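Local coordinates for protein aminotransferase class I and II (Streptococcus suis 89/1591, PDB 3OP7) that probably catalyses pyridoxal phosphate-dependent transfer of amino groups between amino acids and 2-oxo acids, as in class I and II aminotransferases, at residues Leu85-Gly89 / Met252-Gly256; Asp316-Glu320 / Asp343-Arg347. All blocks are in the same frame, centred on the assembly; numbering follows the deposited sequence.

Contact 1: Leu85-Gly89 / Met252-Gly256; sequences LQTNG and MICAG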
ATOM      1  N   LEU A  85      -1.813  14.523  -1.175  1.00 22.98           N
ATOM      2  CA  LEU A  85      -1.302  13.336  -1.823  1.00 22.92           C
ATOM      3  C   LEU A  85      -2.266  12.175  -1.616  1.00 23.03           C
ATOM      4  O   LEU A  85      -2.561  11.783  -0.494  1.00 21.91           O
ATOM      5  CB  LEU A  85       0.085  12.922  -1.315  1.00 23.28           C
ATOM      6  CG  LEU A  85       1.225  13.903  -1.525  1.00 26.54           C
ATOM      7  CD1 LEU A  85       2.467  13.376  -0.807  1.00 25.73           C
ATOM      8  CD2 LEU A  85       1.481  14.091  -3.037  1.00 27.28           C
ATOM      9  N   GLN A  86      -2.685  11.566  -2.725  1.00 22.65           N
ATOM     10  CA  GLN A  86      -3.495  10.353  -2.678  1.00 22.53           C
ATOM     11  C   GLN A  86      -2.690   9.172  -2.184  1.00 20.51           C
ATOM     12  O   GLN A  86      -1.508   8.998  -2.565  1.00 22.23           O
ATOM     13  CB  GLN A  86      -4.022  10.027  -4.078  1.00 20.87           C
ATOM     14  CG  GLN A  86      -5.127   8.992  -4.115  1.00 21.22           C
ATOM     15  CD  GLN A  86      -5.742   8.941  -5.486  1.00 20.96           C
ATOM     16  OE1 GLN A  86      -5.144   8.407  -6.388  1.00 20.45           O
ATOM     17  NE2 GLN A  86      -6.892   9.534  -5.656  1.00 19.34           N
ATOM     18  N   THR A  87      -3.359   8.311  -1.409  1.00 19.73           N
ATOM     19  CA  THR A  87      -2.755   7.106  -0.902  1.00 20.67           C
ATOM     20  C   THR A  87      -3.701   5.912  -0.971  1.00 20.90           C
ATOM     21  O   THR A  87      -4.928   6.089  -1.226  1.00 19.48           O
ATOM     22  CB  THR A  87      -2.339   7.332   0.562  1.00 19.82           C
ATOM     23  OG1 THR A  87      -3.517   7.656   1.320  1.00 19.50           O
ATOM     24  CG2 THR A  87      -1.253   8.437   0.682  1.00 20.19           C
ATOM     25  N   ASN A  88      -3.159   4.703  -0.798  1.00 20.80           N
ATOM     26  CA  ASN A  88      -4.004   3.512  -0.669  1.00 20.63           C
ATOM     27  C   ASN A  88      -4.644   3.439   0.708  1.00 20.86           C
ATOM     28  O   ASN A  88      -4.139   2.773   1.634  1.00 20.07           O
ATOM     29  CB  ASN A  88      -3.279   2.213  -1.045  1.00 20.77           C
ATOM     30  CG  ASN A  88      -2.105   1.880  -0.128  1.00 22.68           C
ATOM     31  OD1 ASN A  88      -1.308   2.761   0.167  1.00 24.05           O
ATOM     32  ND2 ASN A  88      -1.985   0.596   0.306  1.00 25.70           N
ATOM     33  N   GLY A  89      -5.776   4.143   0.873  1.00 21.08           N
ATOM     34  CA  GLY A  89      -6.396   4.250   2.179  1.00 20.76           C
ATOM     35  C   GLY A  89      -5.682   5.169   3.130  1.00 20.42           C
ATOM     36  O   GLY A  89      -4.539   5.597   2.853  1.00 21.28           O
HETATM   37  N   MSE A 252       3.573   2.116  -2.262  1.00 21.22           N
HETATM   38  CA  MSE A 252       2.386   2.032  -3.069  1.00 21.31           C
HETATM   39  C   MSE A 252       2.589   2.313  -4.576  1.00 21.12           C
HETATM   40  O   MSE A 252       1.875   1.740  -5.376  1.00 20.57           O
HETATM   41  CB  MSE A 252       1.304   2.931  -2.499  1.00 21.97           C
HETATM   42  CG  MSE A 252       1.678   4.345  -2.501  1.00 23.64           C
HETATM   43 SE   MSE A 252       0.437   5.621  -1.848  0.75 26.23          SE
HETATM   44  CE  MSE A 252       1.022   5.293  -0.009  1.00 29.75           C
ATOM     45  N   ILE A 253       3.558   3.175  -4.904  1.00 20.41           N
ATOM     46  CA  ILE A 253       3.659   3.940  -6.202  1.00 20.80           C
ATOM     47  C   ILE A 253       2.487   4.927  -6.381  1.00 21.80           C
ATOM     48  O   ILE A 253       2.696   6.154  -6.499  1.00 21.99           O
ATOM     49  CB  ILE A 253       3.841   3.063  -7.460  1.00 20.29           C
ATOM     50  CG1 ILE A 253       5.059   2.151  -7.303  1.00 23.14           C
ATOM     51  CG2 ILE A 253       3.973   3.993  -8.724  1.00 20.57           C
ATOM     52  CD1 ILE A 253       5.325   1.238  -8.476  1.00 23.51           C
ATOM     53  N   CYS A 254       1.290   4.368  -6.437  1.00 21.82           N
ATOM     54  CA  CYS A 254       0.067   5.115  -6.584  1.00 22.62           C
ATOM     55  C   CYS A 254      -1.115   4.216  -6.205  1.00 21.19           C
ATOM     56  O   CYS A 254      -1.004   2.989  -6.037  1.00 20.21           O
ATOM     57  CB  CYS A 254      -0.069   5.589  -8.053  1.00 22.02           C
ATOM     58  SG  CYS A 254       0.041   4.300  -9.183  1.00 24.84           S
ATOM     59  N   ALA A 255      -2.266   4.845  -6.120  1.00 20.42           N
ATOM     60  CA  ALA A 255      -3.493   4.134  -5.939  1.00 20.15           C
ATOM     61  C   ALA A 255      -4.100   3.841  -7.282  1.00 20.79           C
ATOM     62  O   ALA A 255      -3.523   4.224  -8.338  1.00 23.53           O
ATOM     63  CB  ALA A 255      -4.441   5.013  -5.121  1.00 17.78           C
ATOM     64  N   GLY A 256      -5.234   3.136  -7.318  1.00 21.39           N
ATOM     65  CA  GLY A 256      -5.713   2.619  -8.620  1.00 20.77           C
ATOM     66  C   GLY A 256      -6.427   3.638  -9.506  1.00 21.76           C
ATOM     67  O   GLY A 256      -6.969   4.612  -9.019  1.00 21.95           O
TER
HETATM   68  O   HOH W   1      -2.421   7.683  -6.405  1.00 23.97           O

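Contact 2: Asp316-Glu320 / Asp343-Arg347; sequences DMPME and DGYVR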
ATOM      1  N   ASP A 316     -16.288 -10.424  35.514  1.00 57.67           N
ATOM      2  CA  ASP A 316     -14.927 -10.688  35.967  1.00 58.36           C
ATOM      3  C   ASP A 316     -14.318 -11.868  35.196  1.00 57.99           C
ATOM      4  O   ASP A 316     -14.175 -12.989  35.715  1.00 60.74           O
ATOM      5  CB  ASP A 316     -14.914 -10.952  37.490  1.00 60.95           C
ATOM      6  CG  ASP A 316     -13.512 -10.904  38.076  1.00 62.64           C
ATOM      7  OD1 ASP A 316     -12.635 -10.278  37.461  1.00 63.38           O
ATOM      8  OD2 ASP A 316     -13.288 -11.489  39.160  1.00 69.80           O
HETATM    9  N   MSE A 317     -13.990 -11.621  33.935  1.00 55.73           N
HETATM   10  CA  MSE A 317     -13.278 -12.608  33.137  1.00 54.52           C
HETATM   11  C   MSE A 317     -12.592 -11.873  32.003  1.00 50.90           C
HETATM   12  O   MSE A 317     -13.089 -10.837  31.553  1.00 49.43           O
HETATM   13  CB  MSE A 317     -14.207 -13.711  32.620  1.00 56.04           C
HETATM   14  CG  MSE A 317     -15.078 -13.345  31.448  1.00 55.86           C
HETATM   15 SE   MSE A 317     -16.203 -14.770  30.671  0.75 60.69          SE
HETATM   16  CE  MSE A 317     -14.976 -16.088  29.998  1.00 54.94           C
ATOM     17  N   PRO A 318     -11.438 -12.386  31.563  1.00 49.08           N
ATOM     18  CA  PRO A 318     -10.758 -11.721  30.435  1.00 46.54           C
ATOM     19  C   PRO A 318     -11.703 -11.545  29.238  1.00 45.07           C
ATOM     20  O   PRO A 318     -12.517 -12.431  28.945  1.00 45.12           O
ATOM     21  CB  PRO A 318      -9.586 -12.653  30.126  1.00 46.47           C
ATOM     22  CG  PRO A 318      -9.294 -13.336  31.450  1.00 48.95           C
ATOM     23  CD  PRO A 318     -10.664 -13.530  32.082  1.00 50.61           C
HETATM   24  N   MSE A 319     -11.659 -10.381  28.602  1.00 42.75           N
HETATM   25  CA  MSE A 319     -12.587 -10.124  27.490  1.00 42.63           C
HETATM   26  C   MSE A 319     -12.293 -10.990  26.275  1.00 42.45           C
HETATM   27  O   MSE A 319     -13.197 -11.241  25.452  1.00 43.72           O
HETATM   28  CB  MSE A 319     -12.582  -8.642  27.080  1.00 40.53           C
HETATM   29  CG  MSE A 319     -13.383  -7.758  28.007  1.00 39.59           C
HETATM   30 SE   MSE A 319     -15.258  -8.255  28.137  0.75 39.14          SE
HETATM   31  CE  MSE A 319     -15.183  -9.009  29.901  1.00 43.17           C
ATOM     32  N   GLU A 320     -11.043 -11.415  26.100  1.00 42.23           N
ATOM     33  CA  GLU A 320     -10.753 -12.324  24.984  1.00 41.79           C
ATOM     34  C   GLU A 320     -11.515 -13.639  25.202  1.00 44.12           C
ATOM     35  O   GLU A 320     -12.145 -14.157  24.286  1.00 43.98           O
ATOM     36  CB  GLU A 320      -9.254 -12.547  24.804  1.00 42.06           C
ATOM     37  CG  GLU A 320      -8.893 -13.600  23.737  1.00 41.64           C
ATOM     38  CD  GLU A 320      -7.996 -13.085  22.601  1.00 40.60           C
ATOM     39  OE1 GLU A 320      -7.612 -11.907  22.566  1.00 42.81           O
ATOM     40  OE2 GLU A 320      -7.724 -13.895  21.684  1.00 42.46           O
ATOM     41  N   ASP A 343      -8.281  -4.247  28.930  1.00 42.23           N
ATOM     42  CA  ASP A 343      -9.201  -5.352  29.169  1.00 42.70           C
ATOM     43  C   ASP A 343     -10.372  -4.813  30.038  1.00 42.59           C
ATOM     44  O   ASP A 343     -10.267  -3.752  30.640  1.00 42.70           O
ATOM     45  CB  ASP A 343      -8.441  -6.518  29.838  1.00 44.09           C
ATOM     46  CG  ASP A 343      -9.068  -7.895  29.567  1.00 46.79           C
ATOM     47  OD1 ASP A 343     -10.249  -7.959  29.156  1.00 48.31           O
ATOM     48  OD2 ASP A 343      -8.384  -8.926  29.807  1.00 45.17           O
ATOM     49  N   GLY A 344     -11.482  -5.536  30.080  1.00 42.58           N
ATOM     50  CA  GLY A 344     -12.690  -5.062  30.737  1.00 43.27           C
ATOM     51  C   GLY A 344     -13.653  -4.353  29.804  1.00 41.72           C
ATOM     52  O   GLY A 344     -14.752  -3.980  30.244  1.00 42.15           O
ATOM     53  N   TYR A 345     -13.261  -4.217  28.521  1.00 39.33           N
ATOM     54  CA  TYR A 345     -14.031  -3.520  27.507  1.00 37.69           C
ATOM     55  C   TYR A 345     -14.056  -4.327  26.212  1.00 36.98           C
ATOM     56  O   TYR A 345     -13.153  -5.145  25.944  1.00 37.43           O
ATOM     57  CB  TYR A 345     -13.378  -2.159  27.175  1.00 36.69           C
ATOM     58  CG  TYR A 345     -13.260  -1.199  28.320  1.00 37.43           C
ATOM     59  CD1 TYR A 345     -12.210  -1.298  29.217  1.00 40.53           C
ATOM     60  CD2 TYR A 345     -14.185  -0.177  28.506  1.00 39.42           C
ATOM     61  CE1 TYR A 345     -12.094  -0.403  30.283  1.00 43.51           C
ATOM     62  CE2 TYR A 345     -14.093   0.699  29.597  1.00 40.45           C
ATOM     63  CZ  TYR A 345     -13.034   0.587  30.466  1.00 43.34           C
ATOM     64  OH  TYR A 345     -12.881   1.447  31.557  1.00 44.17           O
ATOM     65  N   VAL A 346     -15.015  -4.009  25.347  1.00 36.16           N
ATOM     66  CA  VAL A 346     -15.063  -4.575  23.992  1.00 35.39           C
ATOM     67  C   VAL A 346     -15.263  -3.432  22.988  1.00 34.70           C
ATOM     68  O   VAL A 346     -15.934  -2.467  23.323  1.00 34.44           O
ATOM     69  CB  VAL A 346     -16.222  -5.597  23.884  1.00 36.64           C
ATOM     70  CG1 VAL A 346     -15.980  -6.782  24.815  1.00 38.20           C
ATOM     71  CG2 VAL A 346     -17.583  -4.948  24.218  1.00 38.09           C
ATOM     72  N   ARG A 347     -14.648  -3.508  21.802  1.00 33.43           N
ATOM     73  CA  ARG A 347     -14.953  -2.571  20.713  1.00 32.97           C
ATOM     74  C   ARG A 347     -16.187  -3.104  19.946  1.00 34.58           C
ATOM     75  O   ARG A 347     -16.200  -4.264  19.515  1.00 35.41           O
ATOM     76  CB  ARG A 347     -13.800  -2.376  19.770  1.00 31.89           C
ATOM     77  CG  ARG A 347     -14.037  -1.159  18.891  1.00 31.63           C
ATOM     78  CD  ARG A 347     -12.967  -1.010  17.921  1.00 30.83           C
ATOM     79  NE  ARG A 347     -13.084  -2.033  16.888  1.00 30.15           N
ATOM     80  CZ  ARG A 347     -12.251  -2.145  15.859  1.00 32.71           C
ATOM     81  NH1 ARG A 347     -11.178  -1.336  15.743  1.00 32.44           N
ATOM     82  NH2 ARG A 347     -12.475  -3.100  14.960  1.00 31.15           N
TER
HETATM   83  O   HOH W   2      -8.559 -10.723  27.604  1.00 37.53           O

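Contact 1: Leu85-Gly89 / Met252-Gly256
Two side-chain amides of 85-89 meet 252-256. CB of Met252, a selenomethionine, covers one face of the Asn88 amide over OD1, 3.7 Å away, and Met252 CE comes in at the oxygen edge, 3.4 Å from the same OD1. Ala255 CB approaches the Gln86 amide obliquely from one side, beyond its OE1 and CG rim, nearest OE1 at 3.7 Å. The site lies where strand 84-87, outermost within this chain in the mixed sheet of the large domain of a fold-type I aminotransferase, gives way to helix 89-101. Met252 bends at chi3 (84°), which also brings CE against Thr87 CG2 at 3.9 Å. SE itself packs on the backbone, 3.6 Å from Thr87 CA. Gln86 NE2 bonds Asp260 OD1, while a water lies between Gln86 OE1 and Ala255 N, whose N-H it accepts at 2.9 Å. The second subunit closes the site, its Arg230 bonding Met252 O and Cys254 O and its Asn88 packing on this Asn88, so the contact belongs to the dimer interface. Thr87 OG1 links the two ends of the inverse gamma turn centred on Asn88, donating to Gly89 O at 2.8 Å from 44° above the carbonyl plane.

Contact 2: Asp316-Glu320 / Asp343-Arg347
The chain of 316-320 turns into helix 319-330 at Met319, with Pro318 as N-cap, beside Gly344, whose CA is 6.0 Å from that of Met319 and whose positive phi (93°) leads into strand 345-348. Asp343 reaches across from just before the strand. A chi1 of -154° points its carboxylate away from its own backbone N and over the start of the helix, where OD1 accepts Met319 N at 2.9 Å through its syn lone pair, in a fairly straight bond. The same oxygen takes Gly344 N on its anti side, tilted out of the carboxylate plane, so two N-H groups fix the rotation of the carboxylate. Its other oxygen, OD2, accepts a hydrogen bond from a water, which in turn accepts one from Glu320 N, extending the grip to a second N-H of the helix. The nearby helix start would probably favour the ionised form of Asp343. Beside this polar patch the selenomethionine Met319 is bent at chi2 and chi3. Its CG sits closely against the backbone, 3.3 Å from Tyr345 O, and SE rests 3.7 Å from Val346 CG1, the two side chains crossing at about a right angle. Val311 and Ile313 of strand 309-313 and Cys323 of the helix also touch Val346, continuing the apolar layer between helix and sheet. Strand 345-348 runs antiparallel between strands 309-313 and 335-336, which helix 319-330 connects; this is a split beta-alpha-beta unit, consistent with the small C-terminal domain of fold-type I aminotransferases.

How the contacts relate
Both segments of contact 1 precede those of contact 2 along the chain. Their centres lie about 36 Å apart, on opposite sides of the centre of the chain, and their nearest atoms are about 15 Å apart. They share no sheet: contact 1 joins strand 84-87, on the mixed eight-stranded sheet, to the loop before helix 257-268, whereas contact 2 sets helix 319-330 on the four-stranded antiparallel sheet. The segments of contact 1 bracket Lys222, which carries pyridoxal phosphate, in sequence. The second subunit reaches contact 1 but does not touch contact 2. One therefore lies at the dimer interface of what is probably the large domain, as in fold-type I aminotransferases, and the other, partly open to solvent, in the small C-terminal domain.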